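Local structure of uncharacterized protein (Pyrococcus horikoshii, 1ZJJ) at residues T214-A219 and A226-T231; E237-K240 and Y244-D247. The protein is of unknown function but, as a magnesium-binding member of the haloacid dehalogenase superfamily, probably acts as a phosphatase. All blocks are in the same frame, centred on the assembly; numbering follows the deposited sequence.

Contact 1 (T214-A219 and A226-T231)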
loop_
_atom_site.group_PDB
_atom_site.type_symbol
_atom_site.label_atom_id
_atom_site.label_comp_id
_atom_site.label_asym_id
_atom_site.label_seq_id
_atom_site.Cartn_x
_atom_site.Cartn_y
_atom_site.Cartn_z
ATOM N N THR B 214 -12.617 4.911 13.409
ATOM C CA THR B 214 -13.515 5.439 12.386
ATOM C C THR B 214 -14.801 5.996 12.992
ATOM O O THR B 214 -15.058 7.199 12.928
ATOM C CB THR B 214 -13.893 4.368 11.332
ATOM O OG1 THR B 214 -14.413 3.208 11.986
ATOM C CG2 THR B 214 -12.686 3.991 10.498
ATOM N N ASP B 215 -15.597 5.119 13.597
ATOM C CA ASP B 215 -16.862 5.529 14.194
ATOM C C ASP B 215 -16.743 6.605 15.274
ATOM O O ASP B 215 -17.331 7.679 15.154
ATOM C CB ASP B 215 -17.583 4.305 14.761
ATOM C CG ASP B 215 -17.864 3.263 13.705
ATOM O OD1 ASP B 215 -18.322 3.646 12.609
ATOM O OD2 ASP B 215 -17.634 2.070 13.966
ATOM N N ILE B 216 -15.982 6.326 16.324
ATOM C CA ILE B 216 -15.852 7.295 17.404
ATOM C C ILE B 216 -15.066 8.537 16.988
ATOM O O ILE B 216 -15.410 9.652 17.378
ATOM C CB ILE B 216 -15.215 6.643 18.649
ATOM C CG1 ILE B 216 -16.031 5.413 19.049
ATOM C CG2 ILE B 216 -15.181 7.632 19.806
ATOM C CD1 ILE B 216 -17.521 5.693 19.247
ATOM N N ALA B 217 -14.023 8.352 16.183
ATOM C CA ALA B 217 -13.226 9.483 15.725
ATOM C C ALA B 217 -14.127 10.431 14.934
ATOM O O ALA B 217 -14.023 11.649 15.035
ATOM C CB ALA B 217 -12.082 8.990 14.855
ATOM N N PHE B 218 -15.024 9.836 14.156
ATOM C CA PHE B 218 -15.974 10.557 13.324
ATOM C C PHE B 218 -16.885 11.434 14.186
ATOM O O PHE B 218 -17.015 12.632 13.951
ATOM C CB PHE B 218 -16.803 9.530 12.544
ATOM C CG PHE B 218 -17.766 10.122 11.553
ATOM C CD1 PHE B 218 -17.325 10.964 10.541
ATOM C CD2 PHE B 218 -19.115 9.771 11.592
ATOM C CE1 PHE B 218 -18.213 11.448 9.575
ATOM C CE2 PHE B 218 -20.009 10.244 10.637
ATOM C CZ PHE B 218 -19.558 11.086 9.624
ATOM N N ALA B 219 -17.505 10.825 15.191
ATOM C CA ALA B 219 -18.419 11.537 16.082
ATOM C C ALA B 219 -17.760 12.735 16.756
ATOM O O ALA B 219 -18.324 13.829 16.776
ATOM C CB ALA B 219 -18.957 10.593 17.127
ATOM N N ALA B 226 -20.757 10.534 20.809
ATOM C CA ALA B 226 -19.982 9.330 20.510
ATOM C C ALA B 226 -20.369 8.133 21.378
ATOM O O ALA B 226 -19.947 8.013 22.535
ATOM C CB ALA B 226 -18.479 9.631 20.655
ATOM N N ILE B 227 -21.168 7.239 20.808
ATOM C CA ILE B 227 -21.620 6.055 21.526
ATOM C C ILE B 227 -20.953 4.801 20.992
ATOM O O ILE B 227 -21.071 4.476 19.813
ATOM C CB ILE B 227 -23.143 5.866 21.396
ATOM C CG1 ILE B 227 -23.870 7.156 21.791
ATOM C CG2 ILE B 227 -23.591 4.693 22.269
ATOM C CD1 ILE B 227 -25.365 7.125 21.516
ATOM N N MET B 228 -20.246 4.092 21.859
ATOM C CA MET B 228 -19.587 2.871 21.439
ATOM C C MET B 228 -20.270 1.660 22.055
ATOM O O MET B 228 -20.669 1.681 23.224
ATOM C CB MET B 228 -18.108 2.885 21.842
ATOM C CG MET B 228 -17.316 1.719 21.268
ATOM S SD MET B 228 -15.557 1.729 21.700
ATOM C CE MET B 228 -15.485 0.413 22.897
ATOM N N VAL B 229 -20.432 0.612 21.255
ATOM C CA VAL B 229 -21.027 -0.624 21.748
ATOM C C VAL B 229 -19.896 -1.640 21.829
ATOM O O VAL B 229 -18.877 -1.498 21.149
ATOM C CB VAL B 229 -22.148 -1.146 20.819
ATOM C CG1 VAL B 229 -23.353 -0.220 20.899
ATOM C CG2 VAL B 229 -21.639 -1.265 19.388
ATOM N N LEU B 230 -20.065 -2.661 22.659
ATOM C CA LEU B 230 -19.019 -3.662 22.840
ATOM C C LEU B 230 -19.205 -4.949 22.027
ATOM O O LEU B 230 -18.462 -5.916 22.206
ATOM C CB LEU B 230 -18.908 -3.989 24.331
ATOM C CG LEU B 230 -18.718 -2.737 25.193
ATOM C CD1 LEU B 230 -18.748 -3.098 26.667
ATOM C CD2 LEU B 230 -17.407 -2.071 24.834
ATOM N N THR B 231 -20.187 -4.953 21.131
ATOM C CA THR B 231 -20.477 -6.117 20.296
ATOM C C THR B 231 -19.558 -6.230 19.086
ATOM O O THR B 231 -19.700 -7.153 18.278
ATOM C CB THR B 231 -21.929 -6.086 19.759
ATOM O OG1 THR B 231 -22.191 -4.815 19.144
ATOM C CG2 THR B 231 -22.929 -6.337 20.881
#

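Contact 2 (E237-K240 and Y244-D247)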
loop_
_atom_site.group_PDB
_atom_site.type_symbol
_atom_site.label_atom_id
_atom_site.label_comp_id
_atom_site.label_asym_id
_atom_site.label_seq_id
_atom_site.Cartn_x
_atom_site.Cartn_y
_atom_site.Cartn_z
ATOM N N GLU B 237 -10.821 -1.305 27.120
ATOM C CA GLU B 237 -9.367 -1.113 27.130
ATOM C C GLU B 237 -8.807 -0.315 25.979
ATOM O O GLU B 237 -7.908 0.498 26.164
ATOM C CB GLU B 237 -8.612 -2.451 27.166
ATOM C CG GLU B 237 -9.060 -3.415 28.202
ATOM C CD GLU B 237 -10.011 -4.432 27.648
ATOM O OE1 GLU B 237 -11.198 -4.093 27.481
ATOM O OE2 GLU B 237 -9.562 -5.566 27.366
ATOM N N ASP B 238 -9.317 -0.571 24.783
ATOM C CA ASP B 238 -8.838 0.130 23.608
ATOM C C ASP B 238 -9.071 1.634 23.750
ATOM O O ASP B 238 -8.272 2.444 23.277
ATOM C CB ASP B 238 -9.499 -0.438 22.340
ATOM C CG ASP B 238 -9.253 -1.957 22.169
ATOM O OD1 ASP B 238 -8.126 -2.420 22.438
ATOM O OD2 ASP B 238 -10.187 -2.703 21.776
ATOM N N ILE B 239 -10.135 1.996 24.463
ATOM C CA ILE B 239 -10.474 3.387 24.720
ATOM C C ILE B 239 -9.296 4.192 25.266
ATOM O O ILE B 239 -9.001 5.263 24.744
ATOM C CB ILE B 239 -11.607 3.534 25.759
ATOM C CG1 ILE B 239 -12.931 3.000 25.214
ATOM C CG2 ILE B 239 -11.742 5.009 26.151
ATOM C CD1 ILE B 239 -14.125 3.270 26.118
ATOM N N LYS B 240 -8.627 3.679 26.298
ATOM C CA LYS B 240 -7.505 4.391 26.920
ATOM C C LYS B 240 -6.301 4.705 26.074
ATOM O O LYS B 240 -5.708 5.759 26.226
ATOM C CB LYS B 240 -7.036 3.652 28.175
ATOM C CG LYS B 240 -7.972 3.870 29.304
ATOM C CD LYS B 240 -7.817 2.881 30.413
ATOM C CE LYS B 240 -8.515 3.416 31.644
ATOM N NZ LYS B 240 -8.171 2.567 32.790
ATOM N N TYR B 244 -9.418 8.903 20.657
ATOM C CA TYR B 244 -10.855 9.114 20.573
ATOM C C TYR B 244 -11.540 8.491 21.784
ATOM O O TYR B 244 -11.343 7.315 22.080
ATOM C CB TYR B 244 -11.367 8.483 19.278
ATOM C CG TYR B 244 -10.422 8.748 18.143
ATOM C CD1 TYR B 244 -10.316 10.018 17.581
ATOM C CD2 TYR B 244 -9.560 7.754 17.705
ATOM C CE1 TYR B 244 -9.358 10.293 16.610
ATOM C CE2 TYR B 244 -8.598 8.007 16.741
ATOM C CZ TYR B 244 -8.500 9.276 16.196
ATOM O OH TYR B 244 -7.538 9.511 15.244
ATOM N N LYS B 245 -12.337 9.305 22.473
ATOM C CA LYS B 245 -13.078 8.906 23.671
ATOM C C LYS B 245 -14.606 8.929 23.512
ATOM O O LYS B 245 -15.206 9.958 23.224
ATOM C CB LYS B 245 -12.682 9.806 24.850
ATOM C CG LYS B 245 -11.491 9.327 25.650
ATOM C CD LYS B 245 -10.271 9.129 24.763
ATOM C CE LYS B 245 -8.992 9.301 25.566
ATOM N NZ LYS B 245 -8.256 8.043 25.835
ATOM N N PRO B 246 -15.254 7.776 23.718
ATOM C CA PRO B 246 -16.713 7.699 23.591
ATOM C C PRO B 246 -17.382 8.509 24.694
ATOM O O PRO B 246 -16.860 8.578 25.805
ATOM C CB PRO B 246 -17.010 6.205 23.739
ATOM C CG PRO B 246 -15.750 5.538 23.312
ATOM C CD PRO B 246 -14.674 6.441 23.925
ATOM N N ASP B 247 -18.527 9.113 24.386
ATOM C CA ASP B 247 -19.274 9.884 25.366
ATOM C C ASP B 247 -20.096 8.902 26.184
ATOM O O ASP B 247 -20.474 9.178 27.319
ATOM C CB ASP B 247 -20.219 10.870 24.679
ATOM C CG ASP B 247 -19.487 11.929 23.905
ATOM O OD1 ASP B 247 -18.562 12.537 24.483
ATOM O OD2 ASP B 247 -19.843 12.162 22.729
#

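Contact 1 (T214-A219 and A226-T231)
Ala226 opens the strand side of this helix-on-strand contact with a single methyl that meets two helix residues. Its CB lies 3.7 Å from Ala219 CB and 3.9 Å from Ile216 CG2, so one small group is shared by residues three positions apart on the helix. Two alanines let the backbones come close here: the Ala219 and Ala226 CA atoms, 5.2 Å apart, are the nearest CA pair across the two segments. Ile227 points its side chain away from the helix, against Trp206 and Leu250, and offers its carbonyl instead: Ile227 O sits 3.8 Å from Ile216 CD1. Met228 CB meets the same methyl, 3.9 Å from Ile216 CD1, close beside the carbonyl oxygen of Ile227. The Ile216 torsions send its two methyls to different partners. CG2 stands anti to the backbone N and turns to Ala226, whereas CG1 runs beside the N (chi1 -55°) and, with chi2 at -54°, carries CD1 on to the strand at Met228. The side chains of Ile216 and Met228 cross at about a right angle, and beyond CB the methionine leads away toward Leu212 and Ser234. The short axes pass 7.8 Å apart and run nearly antiparallel (165°), as expected of helix and second strand in the beta-alpha-beta unit 204-209, 212-221, 225-229 of a Rossmann-like HAD core. All five touching residues are buried and the side-chain pairs are wholly apolar, which implies that close packing of methyl and methylene groups, without polar pairing, joins helix to strand.

Contact 2 (E237-K240 and Y244-D247)
Ile239 lies across the ring of Pro246, the two side chains set at a slant to one another where the short, weakly bonded helical turn 236-240 of the HAD core faces the loop leading into edge strand 248-250. Both branches of the isoleucine converge on one ring carbon: CD1 and CG2 are each 3.9 Å from Pro246 CD. CD1 also reaches Pro246 CG, at 4.0 Å. With CG1 beside the backbone N (chi1 -67°) and CD1 extended from it (chi2 -173°), the chain sets CD1 over the CD-CG bond of the proline, nearly equidistant from both carbons, while CG2 meets CD. Replacing Ile239 by an alanine would probably open a gap over Pro246 CD and CG, leaving the proline ring without its apolar cover from the helical turn. The proline also touches Leu212, so it meets both helix 212-221 and the 236-240 turn. Tyr244 turns its ring away from the 236-240 turn and packs on Ile216 and Ala217, and its carbonyl oxygen, buried by the contact, has no partner in the model. Lys245 approaches differently, through its polar end. Its chain is bent at chi2 and again at chi4, which folds the ammonium group back to the carbonyl of Ile239. NZ is bound most strongly by Ser242 O, between the segments, and also by Ile239 O, so the lysine ties two backbone carbonyls together. The second bond, from Lys245 NZ to Ile239 O, is 3.1 Å long, and its nitrogen stands 30° off the carbonyl plane.

In the fold
The contacts come one after the other along the chain, centres 9 Å apart and on the same side of the chain's centre. Contact 1 is buried beside strand 225-229, while contact 2 lies at the surface, on the connection to edge strand 248-250 of the same six-stranded parallel sheet. They meet directly: Ala226 O and Asp247 N are 2.6 Å apart, a probable hydrogen bond, and Met228 CB packs on Pro246 CG at 3.8 Å. Ala217 CB also touches the Tyr244 ring. Helix 212-221, strand 225-229 and the 236-247 connection thus pack together. The Met228 side chain is about 9 Å from the magnesium ion that Asp210 helps bind, Pro246 about 13 Å.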